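Local structure of Poly(A) RNA polymerase protein 2 (Saccharomyces cerevisiae, 3NYB) at residues V53-S67 with D78-K90. The protein probably adds adenosine residues to RNA 3' ends as the poly(A) polymerase of the TRAMP RNA surveillance complex. The protein carries 1 engineered substitution. Numbering follows the deposited sequence.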
loop_
_atom_site.group_PDB
_atom_site.type_symbol
_atom_site.label_atom_id
_atom_site.label_comp_id
_atom_site.label_asym_id
_atom_site.label_seq_id
_atom_site.Cartn_x
_atom_site.Cartn_y
_atom_site.Cartn_z
ATOM N N VAL A 53 5.281 -29.185 -13.526
ATOM C CA VAL A 53 5.658 -29.615 -12.184
ATOM C C VAL A 53 5.225 -31.071 -11.972
ATOM O O VAL A 53 5.976 -31.887 -11.442
ATOM C CB VAL A 53 5.041 -28.696 -11.105
ATOM C CG1 VAL A 53 5.322 -29.229 -9.712
ATOM C CG2 VAL A 53 5.586 -27.267 -11.247
ATOM N N LYS A 54 4.017 -31.393 -12.416
ATOM C CA LYS A 54 3.534 -32.761 -12.382
ATOM C C LYS A 54 4.583 -33.713 -12.952
ATOM O O LYS A 54 4.753 -34.823 -12.457
ATOM C CB LYS A 54 2.234 -32.888 -13.178
ATOM C CG LYS A 54 1.027 -32.173 -12.573
ATOM C CD LYS A 54 0.824 -32.558 -11.125
ATOM C CE LYS A 54 -0.654 -32.765 -10.802
ATOM N NZ LYS A 54 -1.515 -31.686 -11.356
ATOM N N GLN A 55 5.288 -33.275 -13.987
ATOM C CA GLN A 55 6.294 -34.115 -14.638
ATOM C C GLN A 55 7.435 -34.547 -13.726
ATOM O O GLN A 55 7.991 -35.629 -13.906
ATOM C CB GLN A 55 6.871 -33.418 -15.867
ATOM C CG GLN A 55 5.969 -33.462 -17.066
ATOM C CD GLN A 55 6.320 -32.405 -18.075
ATOM O OE1 GLN A 55 5.686 -32.297 -19.124
ATOM N NE2 GLN A 55 7.335 -31.606 -17.762
ATOM N N LEU A 56 7.809 -33.690 -12.780
ATOM C CA LEU A 56 8.828 -34.047 -11.792
ATOM C C LEU A 56 8.206 -34.820 -10.636
ATOM O O LEU A 56 8.740 -35.837 -10.190
ATOM C CB LEU A 56 9.521 -32.803 -11.228
ATOM C CG LEU A 56 10.347 -31.924 -12.165
ATOM C CD1 LEU A 56 11.142 -30.915 -11.359
ATOM C CD2 LEU A 56 11.273 -32.758 -13.042
ATOM N N TRP A 57 7.073 -34.317 -10.157
ATOM C CA TRP A 57 6.390 -34.864 -8.998
ATOM C C TRP A 57 4.908 -34.901 -9.298
ATOM O O TRP A 57 4.213 -33.913 -9.084
ATOM C CB TRP A 57 6.643 -33.977 -7.780
ATOM C CG TRP A 57 8.088 -33.657 -7.572
ATOM C CD1 TRP A 57 9.061 -34.515 -7.138
ATOM C CD2 TRP A 57 8.737 -32.408 -7.788
ATOM N NE1 TRP A 57 10.271 -33.877 -7.070
ATOM C CE2 TRP A 57 10.098 -32.550 -7.473
ATOM C CE3 TRP A 57 8.305 -31.142 -8.230
ATOM C CZ2 TRP A 57 11.032 -31.531 -7.561
ATOM C CZ3 TRP A 57 9.228 -30.113 -8.322
ATOM C CH2 TRP A 57 10.571 -30.312 -7.988
ATOM N N PRO A 58 4.419 -36.038 -9.816
ATOM C CA PRO A 58 3.010 -36.194 -10.208
ATOM C C PRO A 58 2.032 -35.967 -9.055
ATOM O O PRO A 58 0.840 -35.742 -9.300
ATOM C CB PRO A 58 2.944 -37.646 -10.715
ATOM C CG PRO A 58 4.200 -38.286 -10.202
ATOM C CD PRO A 58 5.218 -37.203 -10.227
ATOM N N ASP A 59 2.538 -36.002 -7.826
ATOM C CA ASP A 59 1.720 -35.727 -6.643
ATOM C C ASP A 59 1.524 -34.233 -6.339
ATOM O O ASP A 59 0.614 -33.855 -5.597
ATOM C CB ASP A 59 2.311 -36.419 -5.414
ATOM C CG ASP A 59 2.112 -37.918 -5.441
ATOM O OD1 ASP A 59 1.288 -38.396 -6.256
ATOM O OD2 ASP A 59 2.780 -38.617 -4.647
ATOM N N ALA A 60 2.376 -33.387 -6.908
ATOM C CA ALA A 60 2.367 -31.968 -6.580
ATOM C C ALA A 60 1.301 -31.191 -7.349
ATOM O O ALA A 60 0.951 -31.541 -8.472
ATOM C CB ALA A 60 3.745 -31.364 -6.825
ATOM N N ASP A 61 0.789 -30.137 -6.720
ATOM C CA ASP A 61 -0.135 -29.215 -7.354
ATOM C C ASP A 61 0.510 -27.841 -7.243
ATOM O O ASP A 61 1.623 -27.708 -6.725
ATOM C CB ASP A 61 -1.497 -29.237 -6.644
ATOM C CG ASP A 61 -2.681 -29.142 -7.612
ATOM O OD1 ASP A 61 -2.632 -28.353 -8.587
ATOM O OD2 ASP A 61 -3.682 -29.857 -7.379
ATOM N N LEU A 62 -0.190 -26.819 -7.716
ATOM C CA LEU A 62 0.369 -25.478 -7.780
ATOM C C LEU A 62 -0.750 -24.465 -7.594
ATOM O O LEU A 62 -1.760 -24.511 -8.300
ATOM C CB LEU A 62 1.047 -25.276 -9.137
ATOM C CG LEU A 62 1.734 -23.949 -9.461
ATOM C CD1 LEU A 62 2.887 -23.693 -8.516
ATOM C CD2 LEU A 62 2.229 -23.965 -10.897
ATOM N N HIS A 63 -0.581 -23.551 -6.645
ATOM C CA HIS A 63 -1.629 -22.577 -6.367
ATOM C C HIS A 63 -1.133 -21.141 -6.315
ATOM O O HIS A 63 -0.058 -20.857 -5.791
ATOM C CB HIS A 63 -2.365 -22.935 -5.072
ATOM C CG HIS A 63 -3.005 -24.287 -5.105
ATOM N ND1 HIS A 63 -4.039 -24.596 -5.966
ATOM C CD2 HIS A 63 -2.751 -25.413 -4.403
ATOM C CE1 HIS A 63 -4.393 -25.856 -5.787
ATOM N NE2 HIS A 63 -3.628 -26.374 -4.844
ATOM N N VAL A 64 -1.927 -20.235 -6.868
ATOM C CA VAL A 64 -1.609 -18.820 -6.820
ATOM C C VAL A 64 -2.009 -18.277 -5.460
ATOM O O VAL A 64 -3.157 -18.437 -5.055
ATOM C CB VAL A 64 -2.422 -18.042 -7.876
ATOM C CG1 VAL A 64 -2.170 -16.522 -7.747
ATOM C CG2 VAL A 64 -2.120 -18.547 -9.279
ATOM N N PHE A 65 -1.077 -17.624 -4.763
ATOM C CA PHE A 65 -1.388 -16.935 -3.506
ATOM C C PHE A 65 -0.883 -15.487 -3.539
ATOM O O PHE A 65 0.023 -15.160 -4.297
ATOM C CB PHE A 65 -0.737 -17.669 -2.329
ATOM C CG PHE A 65 0.777 -17.590 -2.324
ATOM C CD1 PHE A 65 1.439 -16.586 -1.630
ATOM C CD2 PHE A 65 1.534 -18.509 -3.034
ATOM C CE1 PHE A 65 2.831 -16.509 -1.631
ATOM C CE2 PHE A 65 2.919 -18.448 -3.038
ATOM C CZ PHE A 65 3.570 -17.449 -2.336
ATOM N N GLY A 66 -1.452 -14.620 -2.712
ATOM C CA GLY A 66 -0.909 -13.282 -2.561
ATOM C C GLY A 66 -1.602 -12.233 -3.407
ATOM O O GLY A 66 -2.809 -12.308 -3.649
ATOM N N SER A 67 -0.830 -11.251 -3.859
ATOM C CA SER A 67 -1.362 -10.130 -4.622
ATOM C C SER A 67 -2.338 -10.558 -5.705
ATOM O O SER A 67 -3.292 -9.838 -6.000
ATOM C CB SER A 67 -0.224 -9.336 -5.251
ATOM O OG SER A 67 0.537 -8.687 -4.252
ATOM N N ASP A 78 5.479 -10.160 -10.310
ATOM C CA ASP A 78 5.522 -11.622 -10.202
ATOM C C ASP A 78 4.227 -12.118 -9.608
ATOM O O ASP A 78 3.725 -11.553 -8.625
ATOM C CB ASP A 78 6.619 -12.103 -9.248
ATOM C CG ASP A 78 7.995 -11.653 -9.639
ATOM O OD1 ASP A 78 8.192 -11.215 -10.790
ATOM O OD2 ASP A 78 8.890 -11.747 -8.769
ATOM N N ILE A 79 3.698 -13.194 -10.177
ATOM C CA ILE A 79 2.584 -13.859 -9.536
ATOM C C ILE A 79 3.131 -15.041 -8.750
ATOM O O ILE A 79 3.866 -15.873 -9.287
ATOM C CB ILE A 79 1.444 -14.214 -10.530
ATOM C CG1 ILE A 79 1.385 -15.688 -10.850
ATOM C CG2 ILE A 79 1.594 -13.447 -11.837
ATOM C CD1 ILE A 79 0.653 -15.904 -12.158
ATOM N N ASP A 80 2.796 -15.079 -7.461
ATOM C CA ASP A 80 3.385 -16.037 -6.535
ATOM C C ASP A 80 2.647 -17.368 -6.517
ATOM O O ASP A 80 1.424 -17.407 -6.375
ATOM C CB ASP A 80 3.410 -15.443 -5.123
ATOM C CG ASP A 80 3.899 -14.003 -5.105
ATOM O OD1 ASP A 80 5.089 -13.775 -5.417
ATOM O OD2 ASP A 80 3.091 -13.100 -4.785
ATOM N N CYS A 81 3.398 -18.456 -6.642
ATOM C CA CYS A 81 2.826 -19.795 -6.570
ATOM C C CYS A 81 3.506 -20.653 -5.516
ATOM O O CYS A 81 4.715 -20.550 -5.317
ATOM C CB CYS A 81 2.939 -20.478 -7.926
ATOM S SG CYS A 81 2.433 -19.405 -9.268
ATOM N N VAL A 82 2.714 -21.496 -4.850
ATOM C CA VAL A 82 3.214 -22.526 -3.941
ATOM C C VAL A 82 3.097 -23.888 -4.604
ATOM O O VAL A 82 2.076 -24.189 -5.227
ATOM C CB VAL A 82 2.350 -22.644 -2.678
ATOM C CG1 VAL A 82 3.225 -22.693 -1.440
ATOM C CG2 VAL A 82 1.345 -21.517 -2.597
ATOM N N VAL A 83 4.117 -24.725 -4.444
ATOM C CA VAL A 83 4.043 -26.116 -4.889
ATOM C C VAL A 83 3.825 -27.022 -3.687
ATOM O O VAL A 83 4.478 -26.835 -2.657
ATOM C CB VAL A 83 5.318 -26.537 -5.601
ATOM C CG1 VAL A 83 5.253 -28.003 -5.967
ATOM C CG2 VAL A 83 5.498 -25.705 -6.831
ATOM N N THR A 84 2.955 -28.029 -3.844
ATOM C CA THR A 84 2.323 -28.718 -2.708
ATOM C C THR A 84 2.721 -30.147 -2.310
ATOM O O THR A 84 2.271 -30.620 -1.265
ATOM C CB THR A 84 0.775 -28.717 -2.840
ATOM O OG1 THR A 84 0.401 -29.024 -4.192
ATOM C CG2 THR A 84 0.186 -27.368 -2.434
ATOM N N SER A 85 3.516 -30.866 -3.091
ATOM C CA SER A 85 3.958 -32.167 -2.569
ATOM C C SER A 85 4.855 -31.931 -1.356
ATOM O O SER A 85 5.437 -30.857 -1.225
ATOM C CB SER A 85 4.691 -32.991 -3.629
ATOM O OG SER A 85 3.804 -33.876 -4.283
ATOM N N GLU A 86 4.962 -32.908 -0.463
ATOM C CA GLU A 86 5.864 -32.758 0.678
ATOM C C GLU A 86 7.311 -32.632 0.200
ATOM O O GLU A 86 8.080 -33.590 0.240
ATOM C CB GLU A 86 5.700 -33.894 1.702
ATOM C CG GLU A 86 5.444 -35.279 1.116
ATOM C CD GLU A 86 5.102 -36.315 2.185
ATOM O OE1 GLU A 86 5.898 -36.491 3.133
ATOM O OE2 GLU A 86 4.037 -36.957 2.072
ATOM N N LEU A 87 7.666 -31.432 -0.251
ATOM C CA LEU A 87 8.954 -31.177 -0.890
ATOM C C LEU A 87 9.687 -30.034 -0.207
ATOM O O LEU A 87 10.821 -29.711 -0.566
ATOM C CB LEU A 87 8.752 -30.825 -2.371
ATOM C CG LEU A 87 8.196 -31.913 -3.297
ATOM C CD1 LEU A 87 7.504 -31.300 -4.516
ATOM C CD2 LEU A 87 9.280 -32.921 -3.719
ATOM N N GLY A 88 9.034 -29.417 0.771
ATOM C CA GLY A 88 9.587 -28.257 1.446
ATOM C C GLY A 88 10.683 -28.567 2.450
ATOM O O GLY A 88 11.518 -29.449 2.230
ATOM N N GLY A 89 10.677 -27.832 3.560
ATOM C CA GLY A 89 11.701 -27.975 4.577
ATOM C C GLY A 89 13.098 -27.819 4.009
ATOM O O GLY A 89 13.344 -26.961 3.161
ATOM N N LYS A 90 14.016 -28.662 4.470
ATOM C CA LYS A 90 15.422 -28.553 4.093
ATOM C C LYS A 90 15.685 -29.104 2.694
ATOM O O LYS A 90 16.739 -28.857 2.095
ATOM C CB LYS A 90 16.302 -29.238 5.141
ATOM C CG LYS A 90 16.296 -28.507 6.477
ATOM C CD LYS A 90 17.083 -29.242 7.545
ATOM C CE LYS A 90 17.395 -28.320 8.717
ATOM N NZ LYS A 90 16.171 -27.661 9.254
#
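At the end of the pairing a side chain stands in for a backbone acceptor: Asp61 N donates to the hydroxyl Thr84 OG1 at 2.8 Å, while Thr84 N returns a bond to Asp61 O at 3.2 Å, arriving from above the carbonyl plane. Regular antiparallel bonding follows, with His63 N to Val82 O at 3.1 Å and Val82 N to His63 O at 3.0 Å, both donors lying in the carbonyl plane. Leu62 with Val83 and Val64 with Cys81 are the flanking non-hydrogen-bonded pairs; the strand axes run at 141° to each other, 39° from exactly antiparallel, so the pair is twisted. Beyond strand 79-83, Leu87 lays both methyls over one indole face of Trp57, its CD2 3.7 Å from the five-membered-ring centroid and 14° off the normal, a CH-pi contact; Leu56 CB lies over the opposite face. With the indole of Trp57 cut back to the methyl of an alanine, Leu87 is likely to lose its flat platform and become freer to turn. Val83 CG1 fills the neighbouring ground, 3.8 Å from Ala60 CB and 3.9 Å from Val53 CG1. At the other end Phe65 holds CG between its backbone N and carbonyl carbon (chi1 68°), which swings the ring back over strand 79-83, one face on Asp80 CB (3.7 Å to the centroid). Strand 132-137 bonds to the far edge of strand 79-83, leaving 62-65 outermost in this chain's sheet. The Gly66-Ser67 pair after one strand and the Asp78-x-Asp80 pattern entering the other are consistent with the palm of the nucleotidyltransferase fold, where such aspartates typically bind catalytic metals.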